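Local coordinates for HD domain protein (Enterococcus faecalis, PDB 4LRL) that hydrolyses deoxyribonucleoside triphosphates, probably including dGTP, to the nucleoside and triphosphate under allosteric control by bound nucleotides, at residues L58-A62 with E63-L67; F88-S91 with L92-E96. All blocks are in the same frame, centred on the assembly; numbering follows the deposited sequence.

Contact 1. Residues L58-A62 with E63-L67; sequences LINSA and EVQRL. With DGT (2'-deoxyguanosine-5'-triphosphate), chain O.
The guanine end of a dGTP pocket is built here, where Gln65 reaches back from the short helix 62-65 to the last turn of helix 53-60. Its amide NE2 gives one N-H to Ile59 O (2.6 Å, N-H...O 152°), approaching from well off the carbonyl plane, and the other to DGT O6 (3.1 Å), the latter almost straight at 169°. A bend at chi2 (-62°) folds the chain back so that the amide can reach both acceptors. Gln65 OE1 is taken by Arg68, leaving the amide little freedom to flip. Asn60 presents the complementary group: its OD1 accepts from DGT N1 (3.0 Å) and DGT N2 (3.1 Å). Together the two amides read the Watson-Crick edge of the base, an acceptor and two donors, which is the pattern of guanine. Ile59 CG2 comes in from one side of the base plane, 3.6 Å from DGT O6, while the two amides meet the edge.

The kink that brings these residues together centres on Ser61, the N-cap of helix 62-65. Its carbonyl O receives Gln65 N at 3.0 Å, while its hydroxyl OG donates to Leu58 O (2.7 Å), the carbonyl that also takes Ser61 N. Beta-branched Val64 fills the inside of the bend, with CG2 against Leu58 O and Ser61 OG. The carboxylate of Glu63 accepts the backbone N-H groups of Glu167 and Val168, tying this turn to the start of helix 167-175. Arg350 of the second subunit packs on Gln65 and hydrogen-bonds the nucleotide, so the pocket spans a subunit interface.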
loop_
_atom_site.group_PDB
_atom_site.type_symbol
_atom_site.label_atom_id
_atom_site.label_comp_id
_atom_site.label_asym_id
_atom_site.label_seq_id
_atom_site.Cartn_x
_atom_site.Cartn_y
_atom_site.Cartn_z
ATOM N N LEU C 58 18.694 -0.590 27.933
ATOM C CA LEU C 58 18.604 0.815 27.537
ATOM C C LEU C 58 17.170 1.187 27.180
ATOM O O LEU C 58 16.681 2.236 27.606
ATOM C CB LEU C 58 19.567 1.144 26.395
ATOM C CG LEU C 58 21.051 1.299 26.767
ATOM C CD1 LEU C 58 21.893 1.457 25.503
ATOM C CD2 LEU C 58 21.306 2.465 27.728
ATOM N N ILE C 59 16.498 0.315 26.423
ATOM C CA ILE C 59 15.096 0.508 26.053
ATOM C C ILE C 59 14.226 0.619 27.293
ATOM O O ILE C 59 13.349 1.466 27.371
ATOM C CB ILE C 59 14.584 -0.649 25.147
ATOM C CG1 ILE C 59 15.267 -0.572 23.775
ATOM C CG2 ILE C 59 13.044 -0.627 25.034
ATOM C CD1 ILE C 59 15.043 -1.768 22.881
ATOM N N ASN C 60 14.504 -0.240 28.267
ATOM C CA ASN C 60 13.743 -0.308 29.500
ATOM C C ASN C 60 14.058 0.809 30.490
ATOM O O ASN C 60 13.317 0.992 31.463
ATOM C CB ASN C 60 13.937 -1.678 30.162
ATOM C CG ASN C 60 13.096 -2.764 29.516
ATOM O OD1 ASN C 60 12.118 -2.483 28.814
ATOM N ND2 ASN C 60 13.464 -4.017 29.763
ATOM N N SER C 61 15.145 1.546 30.238
ATOM C CA SER C 61 15.628 2.587 31.155
ATOM C C SER C 61 14.679 3.793 31.229
ATOM O O SER C 61 13.954 4.067 30.276
ATOM C CB SER C 61 17.030 3.055 30.750
ATOM O OG SER C 61 16.963 3.985 29.681
ATOM N N ALA C 62 14.718 4.511 32.355
ATOM C CA ALA C 62 13.793 5.613 32.642
ATOM C C ALA C 62 13.816 6.734 31.606
ATOM O O ALA C 62 12.771 7.275 31.252
ATOM C CB ALA C 62 14.069 6.185 34.030
ATOM N N GLU C 63 15.013 7.065 31.129
ATOM C CA GLU C 63 15.225 8.185 30.228
ATOM C C GLU C 63 14.748 7.895 28.801
ATOM O O GLU C 63 14.373 8.812 28.076
ATOM C CB GLU C 63 16.702 8.585 30.220
ATOM C CG GLU C 63 17.226 9.150 31.538
ATOM C CD GLU C 63 17.569 8.070 32.558
ATOM O OE1 GLU C 63 17.720 6.893 32.153
ATOM O OE2 GLU C 63 17.689 8.399 33.764
ATOM N N VAL C 64 14.780 6.628 28.399
ATOM C CA VAL C 64 14.277 6.221 27.093
ATOM C C VAL C 64 12.751 6.080 27.153
ATOM O O VAL C 64 12.059 6.485 26.227
ATOM C CB VAL C 64 14.951 4.920 26.594
ATOM C CG1 VAL C 64 14.309 4.411 25.301
ATOM C CG2 VAL C 64 16.443 5.153 26.355
ATOM N N GLN C 65 12.240 5.537 28.253
ATOM C CA GLN C 65 10.807 5.328 28.421
ATOM C C GLN C 65 9.983 6.611 28.331
ATOM O O GLN C 65 8.846 6.583 27.852
ATOM C CB GLN C 65 10.505 4.625 29.747
ATOM C CG GLN C 65 10.886 3.154 29.756
ATOM C CD GLN C 65 10.121 2.331 28.731
ATOM O OE1 GLN C 65 8.892 2.369 28.679
ATOM N NE2 GLN C 65 10.849 1.562 27.930
ATOM N N ARG C 66 10.551 7.726 28.789
ATOM C CA ARG C 66 9.803 8.978 28.833
ATOM C C ARG C 66 9.614 9.577 27.434
ATOM O O ARG C 66 8.761 10.443 27.223
ATOM C CB ARG C 66 10.429 9.977 29.821
ATOM C CG ARG C 66 11.812 10.458 29.470
ATOM C CD ARG C 66 11.981 11.927 29.822
ATOM N NE ARG C 66 12.872 12.546 28.849
ATOM C CZ ARG C 66 12.921 13.840 28.540
ATOM N NH1 ARG C 66 13.789 14.226 27.617
ATOM N NH2 ARG C 66 12.130 14.742 29.133
ATOM N N LEU C 67 10.393 9.084 26.475
ATOM C CA LEU C 67 10.195 9.444 25.079
ATOM C C LEU C 67 8.827 8.983 24.540
ATOM O O LEU C 67 8.374 9.489 23.528
ATOM C CB LEU C 67 11.352 8.935 24.211
ATOM C CG LEU C 67 12.765 9.422 24.558
ATOM C CD1 LEU C 67 13.814 8.903 23.558
ATOM C CD2 LEU C 67 12.848 10.957 24.690
HETATM P PG DGT O . 10.249 -10.760 29.756
HETATM O O1G DGT O . 10.654 -10.841 31.214
HETATM O O2G DGT O . 11.035 -9.764 28.935
HETATM O O3G DGT O . 10.086 -12.124 29.112
HETATM O O3B DGT O . 8.770 -10.118 29.816
HETATM P PB DGT O . 7.715 -10.318 28.614
HETATM O O1B DGT O . 8.456 -10.661 27.349
HETATM O O2B DGT O . 6.616 -11.234 29.105
HETATM O O3A DGT O . 7.057 -8.843 28.499
HETATM P PA DGT O . 7.869 -7.503 28.128
HETATM O O1A DGT O . 9.297 -7.796 27.791
HETATM O O2A DGT O . 7.574 -6.465 29.180
HETATM O "O5'" DGT O . 7.125 -7.058 26.771
HETATM C "C5'" DGT O . 6.788 -8.024 25.772
HETATM C "C4'" DGT O . 6.209 -7.339 24.540
HETATM O "O4'" DGT O . 6.153 -5.926 24.733
HETATM C "C3'" DGT O . 7.088 -7.580 23.322
HETATM O "O3'" DGT O . 6.267 -8.033 22.232
HETATM C "C2'" DGT O . 7.720 -6.237 22.995
HETATM C "C1'" DGT O . 6.719 -5.264 23.601
HETATM N N9 DGT O . 7.284 -3.953 24.013
HETATM C C8 DGT O . 6.920 -2.769 23.495
HETATM N N7 DGT O . 7.585 -1.742 24.076
HETATM C C5 DGT O . 8.396 -2.278 24.995
HETATM C C6 DGT O . 9.375 -1.752 25.965
HETATM O O6 DGT O . 9.576 -0.521 26.043
HETATM N N1 DGT O . 10.018 -2.636 26.743
HETATM C C2 DGT O . 9.801 -3.968 26.669
HETATM N N2 DGT O . 10.489 -4.795 27.487
HETATM N N3 DGT O . 8.911 -4.519 25.799
HETATM C C4 DGT O . 8.197 -3.734 24.953
#

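Contact 2. Residues F88-S91 with L92-E96. With NI (nickel (II) ion), chain N.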
loop_
_atom_site.group_PDB
_atom_site.type_symbol
_atom_site.label_atom_id
_atom_site.label_comp_id
_atom_site.label_asym_id
_atom_site.label_seq_id
_atom_site.Cartn_x
_atom_site.Cartn_y
_atom_site.Cartn_z
ATOM N N PHE C 88 9.814 7.824 21.141
ATOM C CA PHE C 88 10.214 6.478 21.534
ATOM C C PHE C 88 10.195 5.527 20.336
ATOM O O PHE C 88 11.175 4.817 20.081
ATOM C CB PHE C 88 9.313 5.963 22.653
ATOM C CG PHE C 88 9.622 4.550 23.102
ATOM C CD1 PHE C 88 10.581 4.309 24.086
ATOM C CD2 PHE C 88 8.914 3.464 22.574
ATOM C CE1 PHE C 88 10.859 3.019 24.517
ATOM C CE2 PHE C 88 9.187 2.165 23.005
ATOM C CZ PHE C 88 10.161 1.945 23.979
ATOM N N SER C 89 9.094 5.520 19.590
ATOM C CA SER C 89 8.993 4.601 18.448
ATOM C C SER C 89 10.002 4.978 17.369
ATOM O O SER C 89 10.563 4.107 16.721
ATOM C CB SER C 89 7.571 4.530 17.896
ATOM O OG SER C 89 7.257 5.707 17.215
ATOM N N HIS C 90 10.261 6.270 17.210
ATOM C CA HIS C 90 11.303 6.724 16.290
ATOM C C HIS C 90 12.692 6.244 16.718
ATOM O O HIS C 90 13.494 5.827 15.879
ATOM C CB HIS C 90 11.288 8.251 16.119
ATOM C CG HIS C 90 12.529 8.794 15.465
ATOM N ND1 HIS C 90 12.859 8.530 14.149
ATOM C CD2 HIS C 90 13.516 9.587 15.946
ATOM C CE1 HIS C 90 13.998 9.130 13.852
ATOM N NE2 HIS C 90 14.420 9.775 14.926
ATOM N N SER C 91 12.962 6.291 18.022
ATOM C CA SER C 91 14.245 5.857 18.564
ATOM C C SER C 91 14.479 4.367 18.301
ATOM O O SER C 91 15.571 3.982 17.873
ATOM C CB SER C 91 14.347 6.175 20.056
ATOM O OG SER C 91 14.422 7.577 20.256
ATOM N N LEU C 92 13.455 3.541 18.524
ATOM C CA LEU C 92 13.575 2.114 18.228
ATOM C C LEU C 92 13.751 1.884 16.736
ATOM O O LEU C 92 14.452 0.964 16.338
ATOM C CB LEU C 92 12.371 1.308 18.746
ATOM C CG LEU C 92 11.997 1.265 20.235
ATOM C CD1 LEU C 92 11.248 -0.016 20.533
ATOM C CD2 LEU C 92 13.165 1.369 21.186
ATOM N N GLY C 93 13.120 2.731 15.921
ATOM C CA GLY C 93 13.227 2.637 14.467
ATOM C C GLY C 93 14.656 2.869 14.003
ATOM O O GLY C 93 15.197 2.107 13.186
ATOM N N VAL C 94 15.267 3.927 14.525
ATOM C CA VAL C 94 16.634 4.295 14.157
ATOM C C VAL C 94 17.574 3.182 14.576
ATOM O O VAL C 94 18.431 2.783 13.808
ATOM C CB VAL C 94 17.039 5.655 14.776
ATOM C CG1 VAL C 94 18.503 6.027 14.432
ATOM C CG2 VAL C 94 16.097 6.720 14.290
ATOM N N TYR C 95 17.362 2.643 15.779
ATOM C CA TYR C 95 18.124 1.486 16.249
ATOM C C TYR C 95 17.977 0.311 15.281
ATOM O O TYR C 95 18.962 -0.327 14.914
ATOM C CB TYR C 95 17.697 1.065 17.665
ATOM C CG TYR C 95 17.967 -0.410 17.923
ATOM C CD1 TYR C 95 19.242 -0.849 18.278
ATOM C CD2 TYR C 95 16.960 -1.371 17.758
ATOM C CE1 TYR C 95 19.507 -2.202 18.487
ATOM C CE2 TYR C 95 17.221 -2.735 17.959
ATOM C CZ TYR C 95 18.498 -3.134 18.330
ATOM O OH TYR C 95 18.778 -4.459 18.544
ATOM N N GLU C 96 16.744 0.029 14.869
ATOM C CA GLU C 96 16.482 -1.092 13.973
ATOM C C GLU C 96 17.165 -0.977 12.604
ATOM O O GLU C 96 17.766 -1.944 12.131
ATOM C CB GLU C 96 14.974 -1.332 13.798
ATOM C CG GLU C 96 14.639 -2.489 12.839
ATOM C CD GLU C 96 15.149 -3.862 13.299
ATOM O OE1 GLU C 96 15.074 -4.810 12.486
ATOM O OE2 GLU C 96 15.598 -4.017 14.462
HETATM NI NI NI N . 16.009 11.211 15.294
HETATM O O HOH W 1 14.203 12.765 14.890
HETATM O O HOH W 2 16.776 13.205 15.156
#
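His90 and Val94 stand one turn apart near the start of helix 87-108, which supplies the first histidine of the HD-domain metal site. His90 NE2 binds nickel at 2.2 Å; His134, Asp135, Asp207 and two waters complete the coordination. The other ring nitrogen, ND1, is hydrogen-bonded to Asp210, so both nitrogens are engaged, which limits rotation of the imidazole; Asp210 acts as a second-shell partner. With CG anti to the backbone N (chi1 166°) the ring projects outward from the helix, one face over Val94 CG2.

The backbone is fully helical: Leu92 N gives to Phe88 O (3.0 Å), Gly93 N to Ser89 O (3.0 Å), Val94 N to His90 O (2.9 Å) and Tyr95 N to Ser91 O (3.1 Å). Serine suits positions 89 and 91 because its short hydroxyl can bond to the preceding turn: Ser89 OG pairs with Ser86 O, and Ser91 OG with Arg87 O. Farther along, Tyr95 OH reaches His49 O in strand 46-52. Apolar Leu92 instead lays CG over one face of the Phe88 ring, displaced toward its rim, with CD1 3.9 Å from Phe88 CE2.

Contact 1 precedes contact 2 in the chain, and their centres lie 12 Å apart. They meet directly: Leu67 O and Phe88 N, 3.2 Å apart, probably form a hydrogen bond, and Phe88 CD1 packs 3.4 Å from Val64 O. Phe88 joins both to the nucleotide, since its CE1 lies 3.7 Å from Gln65 NE2 and its CZ approaches DGT O6 to 3.3 Å. Two residues later on the same helix, His90 binds nickel. DGT O6 is 17.2 Å from the nickel, so this dGTP lies well away from the metal centre, consistent with a regulatory role for the site.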